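Local coordinates for acetyl-CoA hydrolase/transferase family protein (PDB 2NVV) that probably catalyses coenzyme A transfer to acetate or hydrolysis of acetyl-CoA, as a zinc-binding member of the acetyl-CoA hydrolase/transferase family, at residues 166-176 / 325-335; 232-243 / 266-277. All coordinates share one frame; numbering follows the deposited sequence.

Interaction 1. Residues 166-176 / 325-335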
loop_
_atom_site.group_PDB
_atom_site.type_symbol
_atom_site.label_atom_id
_atom_site.label_comp_id
_atom_site.label_asym_id
_atom_site.label_seq_id
_atom_site.Cartn_x
_atom_site.Cartn_y
_atom_site.Cartn_z
ATOM N N GLU A 166 30.046 -19.475 -14.236
ATOM C CA GLU A 166 29.277 -20.708 -14.064
ATOM C C GLU A 166 27.966 -20.393 -13.345
ATOM O O GLU A 166 27.063 -21.229 -13.267
ATOM C CB GLU A 166 30.077 -21.728 -13.265
ATOM C CG GLU A 166 31.118 -22.466 -14.087
ATOM C CD GLU A 166 32.321 -21.612 -14.438
ATOM O OE1 GLU A 166 33.041 -21.972 -15.395
ATOM O OE2 GLU A 166 32.556 -20.593 -13.752
ATOM N N ILE A 167 27.880 -19.168 -12.829
ATOM C CA ILE A 167 26.706 -18.674 -12.126
ATOM C C ILE A 167 25.552 -18.554 -13.112
ATOM O O ILE A 167 24.386 -18.570 -12.731
ATOM C CB ILE A 167 27.017 -17.295 -11.480
ATOM C CG1 ILE A 167 27.888 -17.513 -10.251
ATOM C CG2 ILE A 167 25.752 -16.565 -11.104
ATOM C CD1 ILE A 167 27.311 -18.524 -9.293
HETATM N N MSE A 168 25.905 -18.432 -14.385
HETATM C CA MSE A 168 24.936 -18.329 -15.469
HETATM C C MSE A 168 23.738 -19.237 -15.199
HETATM O O MSE A 168 23.882 -20.459 -15.139
HETATM C CB MSE A 168 25.612 -18.741 -16.780
HETATM C CG MSE A 168 24.679 -18.870 -17.979
HETATM SE SE MSE A 168 24.277 -17.207 -18.865
HETATM C CE MSE A 168 25.753 -17.169 -20.132
ATOM N N GLY A 169 22.561 -18.642 -15.038
ATOM C CA GLY A 169 21.373 -19.437 -14.773
ATOM C C GLY A 169 20.736 -19.116 -13.436
ATOM O O GLY A 169 19.581 -19.470 -13.192
HETATM N N MSE A 170 21.481 -18.448 -12.563
HETATM C CA MSE A 170 20.953 -18.098 -11.259
HETATM C C MSE A 170 20.144 -16.804 -11.251
HETATM O O MSE A 170 19.534 -16.451 -10.236
HETATM C CB MSE A 170 22.083 -18.017 -10.242
HETATM C CG MSE A 170 22.624 -19.398 -9.882
HETATM SE SE MSE A 170 23.819 -19.455 -8.375
HETATM C CE MSE A 170 23.248 -17.729 -7.520
ATOM N N HIS A 171 20.140 -16.094 -12.378
ATOM C CA HIS A 171 19.382 -14.855 -12.477
ATOM C C HIS A 171 18.243 -15.072 -13.461
ATOM O O HIS A 171 18.316 -15.945 -14.338
ATOM C CB HIS A 171 20.252 -13.696 -12.988
ATOM C CG HIS A 171 21.625 -13.644 -12.397
ATOM N ND1 HIS A 171 22.689 -14.349 -12.920
ATOM C CD2 HIS A 171 22.111 -12.971 -11.325
ATOM C CE1 HIS A 171 23.768 -14.113 -12.198
ATOM N NE2 HIS A 171 23.446 -13.281 -11.224
ATOM N N ASP A 172 17.191 -14.280 -13.304
ATOM C CA ASP A 172 16.033 -14.317 -14.187
ATOM C C ASP A 172 15.797 -12.833 -14.456
ATOM O O ASP A 172 15.155 -12.135 -13.677
ATOM C CB ASP A 172 14.840 -14.967 -13.480
ATOM C CG ASP A 172 13.726 -15.339 -14.442
ATOM O OD1 ASP A 172 14.034 -15.574 -15.626
ATOM O OD2 ASP A 172 12.551 -15.406 -14.019
ATOM N N LEU A 173 16.372 -12.356 -15.553
ATOM C CA LEU A 173 16.298 -10.944 -15.918
ATOM C C LEU A 173 15.310 -10.599 -17.013
ATOM O O LEU A 173 15.212 -11.297 -18.015
ATOM C CB LEU A 173 17.681 -10.428 -16.347
ATOM C CG LEU A 173 18.893 -10.456 -15.400
ATOM C CD1 LEU A 173 18.484 -10.104 -13.983
ATOM C CD2 LEU A 173 19.512 -11.818 -15.425
ATOM N N CYS A 174 14.583 -9.505 -16.806
ATOM C CA CYS A 174 13.624 -9.020 -17.783
ATOM C C CYS A 174 12.855 -7.818 -17.271
ATOM O O CYS A 174 13.017 -7.389 -16.128
ATOM C CB CYS A 174 12.640 -10.132 -18.216
ATOM S SG CYS A 174 11.658 -10.931 -16.907
ATOM N N GLU A 175 12.029 -7.274 -18.157
ATOM C CA GLU A 175 11.176 -6.138 -17.865
ATOM C C GLU A 175 9.892 -6.404 -18.607
ATOM O O GLU A 175 9.901 -7.037 -19.656
ATOM C CB GLU A 175 11.777 -4.847 -18.404
ATOM C CG GLU A 175 13.067 -4.433 -17.748
ATOM C CD GLU A 175 13.591 -3.138 -18.312
ATOM O OE1 GLU A 175 13.936 -3.122 -19.518
ATOM O OE2 GLU A 175 13.649 -2.144 -17.547
ATOM N N PRO A 176 8.763 -5.927 -18.073
ATOM C CA PRO A 176 7.483 -6.148 -18.751
ATOM C C PRO A 176 7.169 -4.977 -19.674
ATOM O O PRO A 176 7.799 -3.927 -19.592
ATOM C CB PRO A 176 6.502 -6.225 -17.592
ATOM C CG PRO A 176 7.045 -5.175 -16.676
ATOM C CD PRO A 176 8.550 -5.408 -16.709
ATOM N N LYS A 325 22.762 -24.049 -7.496
ATOM C CA LYS A 325 22.326 -23.491 -8.774
ATOM C C LYS A 325 20.822 -23.533 -9.058
ATOM O O LYS A 325 20.232 -22.535 -9.476
ATOM C CB LYS A 325 23.078 -24.172 -9.918
ATOM C CG LYS A 325 23.129 -23.347 -11.189
ATOM C CD LYS A 325 24.386 -23.673 -11.993
ATOM C CE LYS A 325 24.518 -22.731 -13.171
ATOM N NZ LYS A 325 24.312 -21.338 -12.714
ATOM N N ASP A 326 20.212 -24.685 -8.822
ATOM C CA ASP A 326 18.785 -24.875 -9.058
ATOM C C ASP A 326 17.910 -24.561 -7.839
ATOM O O ASP A 326 16.711 -24.850 -7.841
ATOM C CB ASP A 326 18.537 -26.318 -9.493
ATOM C CG ASP A 326 19.246 -27.318 -8.590
ATOM O OD1 ASP A 326 20.500 -27.337 -8.594
ATOM O OD2 ASP A 326 18.558 -28.075 -7.868
ATOM N N LYS A 327 18.497 -23.974 -6.800
ATOM C CA LYS A 327 17.732 -23.662 -5.598
ATOM C C LYS A 327 17.688 -22.183 -5.283
ATOM O O LYS A 327 16.934 -21.754 -4.410
ATOM C CB LYS A 327 18.297 -24.410 -4.400
ATOM C CG LYS A 327 18.190 -25.913 -4.499
ATOM C CD LYS A 327 18.885 -26.600 -3.327
ATOM C CE LYS A 327 18.795 -28.114 -3.480
ATOM N NZ LYS A 327 19.247 -28.553 -4.838
ATOM N N ILE A 328 18.496 -21.405 -5.997
ATOM C CA ILE A 328 18.542 -19.967 -5.786
ATOM C C ILE A 328 18.234 -19.279 -7.091
ATOM O O ILE A 328 18.734 -19.683 -8.126
ATOM C CB ILE A 328 19.938 -19.505 -5.320
ATOM C CG1 ILE A 328 20.310 -20.197 -4.008
ATOM C CG2 ILE A 328 19.952 -17.985 -5.154
ATOM C CD1 ILE A 328 21.763 -20.025 -3.636
ATOM N N LEU A 329 17.406 -18.245 -7.042
ATOM C CA LEU A 329 17.064 -17.494 -8.243
ATOM C C LEU A 329 17.009 -16.021 -7.876
ATOM O O LEU A 329 16.286 -15.642 -6.957
ATOM C CB LEU A 329 15.709 -17.940 -8.792
ATOM C CG LEU A 329 15.335 -17.435 -10.188
ATOM C CD1 LEU A 329 16.329 -17.952 -11.226
ATOM C CD2 LEU A 329 13.940 -17.913 -10.513
ATOM N N LEU A 330 17.794 -15.200 -8.577
ATOM C CA LEU A 330 17.824 -13.768 -8.310
ATOM C C LEU A 330 17.065 -12.999 -9.391
ATOM O O LEU A 330 17.274 -13.214 -10.588
ATOM C CB LEU A 330 19.269 -13.278 -8.218
ATOM C CG LEU A 330 20.150 -13.977 -7.179
ATOM C CD1 LEU A 330 21.497 -13.300 -7.125
ATOM C CD2 LEU A 330 19.501 -13.920 -5.824
ATOM N N ARG A 331 16.188 -12.098 -8.950
ATOM C CA ARG A 331 15.359 -11.306 -9.854
ATOM C C ARG A 331 15.517 -9.802 -9.614
ATOM O O ARG A 331 16.047 -9.371 -8.581
ATOM C CB ARG A 331 13.883 -11.660 -9.653
ATOM C CG ARG A 331 13.546 -13.146 -9.589
ATOM C CD ARG A 331 12.133 -13.312 -9.046
ATOM N NE ARG A 331 11.726 -14.704 -8.867
ATOM C CZ ARG A 331 11.287 -15.484 -9.851
ATOM N NH1 ARG A 331 10.934 -16.740 -9.601
ATOM N NH2 ARG A 331 11.193 -15.009 -11.091
ATOM N N PRO A 332 15.068 -8.981 -10.579
ATOM C CA PRO A 332 15.172 -7.529 -10.405
ATOM C C PRO A 332 14.141 -7.231 -9.331
ATOM O O PRO A 332 13.174 -7.962 -9.213
ATOM C CB PRO A 332 14.753 -6.987 -11.771
ATOM C CG PRO A 332 15.087 -8.114 -12.718
ATOM C CD PRO A 332 14.612 -9.310 -11.941
ATOM N N GLN A 333 14.336 -6.173 -8.553
ATOM C CA GLN A 333 13.395 -5.839 -7.481
ATOM C C GLN A 333 11.997 -5.550 -8.031
ATOM O O GLN A 333 10.999 -5.572 -7.301
ATOM C CB GLN A 333 13.921 -4.648 -6.672
ATOM C CG GLN A 333 14.053 -3.351 -7.446
ATOM C CD GLN A 333 14.989 -2.373 -6.758
ATOM O OE1 GLN A 333 16.187 -2.636 -6.634
ATOM N NE2 GLN A 333 14.452 -1.250 -6.301
ATOM N N GLU A 334 11.919 -5.289 -9.327
ATOM C CA GLU A 334 10.632 -5.035 -9.946
ATOM C C GLU A 334 9.800 -6.299 -9.851
ATOM O O GLU A 334 8.579 -6.246 -9.798
ATOM C CB GLU A 334 10.811 -4.632 -11.411
ATOM C CG GLU A 334 9.539 -4.725 -12.236
ATOM C CD GLU A 334 9.571 -3.852 -13.478
ATOM O OE1 GLU A 334 10.635 -3.759 -14.134
ATOM O OE2 GLU A 334 8.517 -3.263 -13.801
ATOM N N TYR A 335 10.476 -7.440 -9.826
ATOM C CA TYR A 335 9.802 -8.731 -9.722
ATOM C C TYR A 335 9.866 -9.350 -8.333
ATOM O O TYR A 335 8.870 -9.856 -7.844
ATOM C CB TYR A 335 10.372 -9.707 -10.733
ATOM C CG TYR A 335 10.004 -9.363 -12.153
ATOM C CD1 TYR A 335 10.745 -8.435 -12.888
ATOM C CD2 TYR A 335 8.891 -9.953 -12.757
ATOM C CE1 TYR A 335 10.386 -8.108 -14.188
ATOM C CE2 TYR A 335 8.523 -9.630 -14.049
ATOM C CZ TYR A 335 9.269 -8.712 -14.764
ATOM O OH TYR A 335 8.889 -8.414 -16.051
#
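The backbones run parallel where His-171 and Leu-330 form a single beta bridge, in which Leu-330 N donates to Met-170 O (2.7 Å) and Leu-330 O accepts from Asp-172 N (2.9 Å). The loop 166-176 is thereby added to strand 328-330, an edge strand of a small parallel sheet within this chain. The other side of this strand is bonded to Ala-302 and Gly-304.

Before the bridge, the loop makes a type II turn from Ile-167 to Met-170, with Gly-169 at its third position. Lys-325 reaches this turn with its chain extended as far as CE, and the last torsion (chi4 48°) bends the amine into it. NZ bonds to Met-168 O at 2.6 Å, coming from above the carbonyl plane. A weak bond from NZ goes to Glu-166 O. Selenomethionine Met-170 lies alongside Ile-328, with CE 4.1 Å from Ile-328 CG2.

Asp-172 and Arg-331 lie side by side and point the same way. Their salt bridge spans 3.3 Å from Asp-172 OD2 to Arg-331 NH2, and the carboxylate and guanidinium planes are 68° apart. Leu-329 CD2 lies over one guanidinium face, near its rim. Both groups have further partners outside, the strongest being Gly-195 N for Asp-172 and Ser-303 OG for Arg-331; Ile-194 N and Asp-192 O are the others.

Further on, the Leu-173 side chain meets the Pro-332 ring, just before helix 333-336. Arg-113 joins Glu-175 to Glu-334. Cys-174 SG makes an oblique sulfur-aromatic contact, 4.4 Å from the centroid of the Tyr-335 ring.

Interaction 2. Residues 232-243 / 266-277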
loop_
_atom_site.group_PDB
_atom_site.type_symbol
_atom_site.label_atom_id
_atom_site.label_comp_id
_atom_site.label_asym_id
_atom_site.label_seq_id
_atom_site.Cartn_x
_atom_site.Cartn_y
_atom_site.Cartn_z
ATOM N N GLY A 232 11.861 -14.763 17.649
ATOM C CA GLY A 232 11.889 -15.767 16.599
ATOM C C GLY A 232 11.009 -16.981 16.865
ATOM O O GLY A 232 10.393 -17.528 15.951
ATOM N N ASP A 233 10.952 -17.412 18.120
ATOM C CA ASP A 233 10.154 -18.566 18.488
ATOM C C ASP A 233 8.692 -18.217 18.370
ATOM O O ASP A 233 7.888 -19.016 17.875
ATOM C CB ASP A 233 10.448 -18.988 19.931
ATOM C CG ASP A 233 9.822 -20.335 20.283
ATOM O OD1 ASP A 233 10.379 -21.372 19.869
ATOM O OD2 ASP A 233 8.769 -20.355 20.952
ATOM N N ASN A 234 8.335 -17.024 18.829
ATOM C CA ASN A 234 6.946 -16.603 18.766
ATOM C C ASN A 234 6.431 -16.585 17.340
ATOM O O ASN A 234 5.302 -17.003 17.086
ATOM C CB ASN A 234 6.771 -15.234 19.403
ATOM C CG ASN A 234 7.047 -15.258 20.885
ATOM O OD1 ASN A 234 6.968 -16.302 21.512
ATOM N ND2 ASN A 234 7.361 -14.100 21.456
ATOM N N VAL A 235 7.262 -16.109 16.416
ATOM C CA VAL A 235 6.890 -16.055 15.011
ATOM C C VAL A 235 6.610 -17.449 14.480
ATOM O O VAL A 235 5.559 -17.699 13.905
ATOM C CB VAL A 235 8.003 -15.427 14.157
ATOM C CG1 VAL A 235 7.582 -15.413 12.692
ATOM C CG2 VAL A 235 8.298 -14.017 14.640
ATOM N N ALA A 236 7.557 -18.355 14.685
ATOM C CA ALA A 236 7.421 -19.737 14.227
ATOM C C ALA A 236 6.232 -20.473 14.859
ATOM O O ALA A 236 5.494 -21.179 14.164
ATOM C CB ALA A 236 8.700 -20.492 14.505
ATOM N N ALA A 237 6.047 -20.318 16.168
ATOM C CA ALA A 237 4.932 -20.976 16.846
ATOM C C ALA A 237 3.573 -20.415 16.401
ATOM O O ALA A 237 2.579 -21.138 16.326
ATOM C CB ALA A 237 5.084 -20.831 18.346
ATOM N N PHE A 238 3.526 -19.122 16.119
ATOM C CA PHE A 238 2.297 -18.486 15.682
ATOM C C PHE A 238 1.889 -19.077 14.337
ATOM O O PHE A 238 0.741 -19.477 14.130
ATOM C CB PHE A 238 2.524 -16.979 15.541
ATOM C CG PHE A 238 1.435 -16.261 14.784
ATOM C CD1 PHE A 238 0.151 -16.173 15.301
ATOM C CD2 PHE A 238 1.703 -15.671 13.551
ATOM C CE1 PHE A 238 -0.853 -15.511 14.611
ATOM C CE2 PHE A 238 0.703 -15.008 12.851
ATOM C CZ PHE A 238 -0.582 -14.926 13.386
ATOM N N LEU A 239 2.852 -19.144 13.430
ATOM C CA LEU A 239 2.610 -19.677 12.106
ATOM C C LEU A 239 2.096 -21.119 12.114
ATOM O O LEU A 239 1.105 -21.412 11.438
ATOM C CB LEU A 239 3.879 -19.533 11.257
ATOM C CG LEU A 239 3.923 -18.321 10.301
ATOM C CD1 LEU A 239 3.065 -17.185 10.801
ATOM C CD2 LEU A 239 5.359 -17.872 10.110
ATOM N N VAL A 240 2.730 -22.019 12.870
ATOM C CA VAL A 240 2.232 -23.398 12.886
ATOM C C VAL A 240 0.819 -23.378 13.480
ATOM O O VAL A 240 -0.067 -24.117 13.063
ATOM C CB VAL A 240 3.118 -24.365 13.745
ATOM C CG1 VAL A 240 4.582 -24.124 13.467
ATOM C CG2 VAL A 240 2.825 -24.204 15.213
ATOM N N SER A 241 0.616 -22.494 14.442
ATOM C CA SER A 241 -0.657 -22.380 15.114
ATOM C C SER A 241 -1.754 -21.925 14.175
ATOM O O SER A 241 -2.917 -22.333 14.306
ATOM C CB SER A 241 -0.512 -21.410 16.273
ATOM O OG SER A 241 -1.773 -21.098 16.811
ATOM N N GLU A 242 -1.382 -21.075 13.221
ATOM C CA GLU A 242 -2.317 -20.549 12.235
ATOM C C GLU A 242 -2.703 -21.610 11.234
ATOM O O GLU A 242 -3.854 -21.664 10.799
ATOM C CB GLU A 242 -1.698 -19.356 11.504
ATOM C CG GLU A 242 -1.650 -18.090 12.338
ATOM C CD GLU A 242 -3.024 -17.689 12.834
ATOM O OE1 GLU A 242 -3.861 -17.262 12.005
ATOM O OE2 GLU A 242 -3.270 -17.818 14.052
HETATM N N MSE A 243 -1.743 -22.454 10.863
HETATM C CA MSE A 243 -2.017 -23.521 9.907
HETATM C C MSE A 243 -3.029 -24.501 10.465
HETATM O O MSE A 243 -3.951 -24.921 9.761
HETATM C CB MSE A 243 -0.745 -24.280 9.548
HETATM C CG MSE A 243 0.255 -23.486 8.745
HETATM SE SE MSE A 243 1.630 -24.639 8.060
HETATM C CE MSE A 243 2.815 -24.717 9.556
ATOM N N VAL A 266 14.221 -15.758 13.507
ATOM C CA VAL A 266 12.972 -16.240 12.939
ATOM C C VAL A 266 13.259 -17.428 12.028
ATOM O O VAL A 266 12.652 -18.493 12.176
ATOM C CB VAL A 266 12.246 -15.117 12.157
ATOM C CG1 VAL A 266 11.038 -15.672 11.433
ATOM C CG2 VAL A 266 11.797 -14.043 13.119
ATOM N N LEU A 267 14.201 -17.255 11.104
ATOM C CA LEU A 267 14.574 -18.330 10.190
ATOM C C LEU A 267 15.026 -19.574 10.946
ATOM O O LEU A 267 14.655 -20.690 10.596
ATOM C CB LEU A 267 15.685 -17.858 9.249
ATOM C CG LEU A 267 15.237 -16.835 8.197
ATOM C CD1 LEU A 267 16.443 -16.199 7.537
ATOM C CD2 LEU A 267 14.354 -17.516 7.176
ATOM N N GLY A 268 15.832 -19.375 11.985
ATOM C CA GLY A 268 16.306 -20.497 12.778
ATOM C C GLY A 268 15.151 -21.210 13.454
ATOM O O GLY A 268 15.071 -22.436 13.434
ATOM N N ALA A 269 14.244 -20.436 14.045
ATOM C CA ALA A 269 13.093 -21.005 14.732
ATOM C C ALA A 269 12.253 -21.856 13.783
ATOM O O ALA A 269 11.860 -22.966 14.117
ATOM C CB ALA A 269 12.260 -19.901 15.327
ATOM N N LEU A 270 11.985 -21.329 12.595
ATOM C CA LEU A 270 11.214 -22.044 11.585
ATOM C C LEU A 270 11.883 -23.383 11.274
ATOM O O LEU A 270 11.227 -24.419 11.228
ATOM C CB LEU A 270 11.119 -21.204 10.306
ATOM C CG LEU A 270 10.326 -19.893 10.368
ATOM C CD1 LEU A 270 10.641 -19.063 9.129
ATOM C CD2 LEU A 270 8.820 -20.172 10.465
ATOM N N GLY A 271 13.194 -23.347 11.054
ATOM C CA GLY A 271 13.929 -24.556 10.760
ATOM C C GLY A 271 13.874 -25.573 11.890
ATOM O O GLY A 271 13.855 -26.783 11.645
ATOM N N ASP A 272 13.837 -25.100 13.132
ATOM C CA ASP A 272 13.800 -26.011 14.269
ATOM C C ASP A 272 12.402 -26.458 14.705
ATOM O O ASP A 272 12.260 -27.341 15.553
ATOM C CB ASP A 272 14.546 -25.396 15.452
ATOM C CG ASP A 272 16.047 -25.700 15.424
ATOM O OD1 ASP A 272 16.756 -25.258 16.354
ATOM O OD2 ASP A 272 16.525 -26.383 14.481
ATOM N N ASN A 273 11.364 -25.858 14.137
ATOM C CA ASN A 273 10.012 -26.256 14.486
ATOM C C ASN A 273 9.562 -27.258 13.424
ATOM O O ASN A 273 9.274 -26.886 12.286
ATOM C CB ASN A 273 9.086 -25.045 14.505
ATOM C CG ASN A 273 7.775 -25.336 15.187
ATOM O OD1 ASN A 273 7.065 -26.265 14.815
ATOM N ND2 ASN A 273 7.444 -24.541 16.199
ATOM N N PRO A 274 9.492 -28.549 13.787
ATOM C CA PRO A 274 9.086 -29.624 12.876
ATOM C C PRO A 274 7.702 -29.453 12.271
ATOM O O PRO A 274 7.419 -30.020 11.216
ATOM C CB PRO A 274 9.190 -30.871 13.749
ATOM C CG PRO A 274 8.812 -30.349 15.101
ATOM C CD PRO A 274 9.607 -29.060 15.166
ATOM N N ASP A 275 6.841 -28.679 12.934
ATOM C CA ASP A 275 5.495 -28.438 12.427
ATOM C C ASP A 275 5.522 -27.440 11.285
ATOM O O ASP A 275 4.492 -27.181 10.656
ATOM C CB ASP A 275 4.577 -27.925 13.522
ATOM C CG ASP A 275 4.143 -29.015 14.465
ATOM O OD1 ASP A 275 3.794 -30.106 13.970
ATOM O OD2 ASP A 275 4.140 -28.776 15.691
ATOM N N ILE A 276 6.695 -26.866 11.025
ATOM C CA ILE A 276 6.847 -25.935 9.908
ATOM C C ILE A 276 7.393 -26.786 8.768
ATOM O O ILE A 276 8.516 -27.270 8.840
ATOM C CB ILE A 276 7.861 -24.801 10.221
ATOM C CG1 ILE A 276 7.278 -23.833 11.250
ATOM C CG2 ILE A 276 8.200 -24.038 8.948
ATOM C CD1 ILE A 276 6.152 -22.976 10.728
ATOM N N PRO A 277 6.590 -27.008 7.714
ATOM C CA PRO A 277 7.042 -27.823 6.578
ATOM C C PRO A 277 8.152 -27.156 5.754
ATOM O O PRO A 277 8.278 -25.930 5.754
ATOM C CB PRO A 277 5.754 -28.033 5.773
ATOM C CG PRO A 277 4.989 -26.782 6.037
ATOM C CD PRO A 277 5.191 -26.579 7.524
#
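Ala-236 CB meets Ala-269 CB at 3.7 Å, where two helices cross at -45° with their axes 7.7 Å apart at closest. Small residues allow this closeness. Gly-232 puts its backbone next to Val-266 and Ala-269. Beside it Val-235 and Val-266 cross at about a right angle, CG1 to CG1 at 3.7 Å and CG2 against CG2. Leu-270 CD2 touches both Ala-236 and Leu-239 CD2.

Past the end of helix 261-272 the chain runs on alongside helix 226-245, toward its C-terminal end. Val-240 turns CG1 away from its own carbonyl carbon (chi1 -44°). That branch meets Ile-276 CD1, Asp-275 CB and the Asn-273 amide. Selenomethionine Met-243 reaches the Pro-277 ring, CE to CD at 3.6 Å.

An Asx turn shapes the chain after the helix: Asn-273 OD1 accepts from Asp-275 N at 3.1 Å, in the carbonyl plane. Further out, Val-235 rests on strands 389-392 and 421-424, and Leu-239 on Ile-390 of strand 389-392. Val-266 lies close to Val-262 of the predicted CoA-binding segment. This is layered alpha/beta packing, and the strand, glycine-rich turn and helix leading to Val-266 are consistent with a Rossmann-type motif.

In the fold
The two interactions do not touch; their centres lie about 28 Å apart. Both segments of interaction 2 fall in the chain between those of interaction 1. Interaction 1 is the more buried. It brings a loop of the N-terminal family domain to a strand and helix start of the C-terminal family domain, with hydrogen bonds, a lysine in a turn and a salt bridge. Interaction 2 is partly buried and has no hydrogen bond across it; two helices meet through small and apolar side chains. They hold different elements. Leu-330 is about 10 Å, side chain to side chain, from Glu-284, the predicted thioester-forming residue, whereas Val-266 lies beside Val-262 of the predicted CoA site.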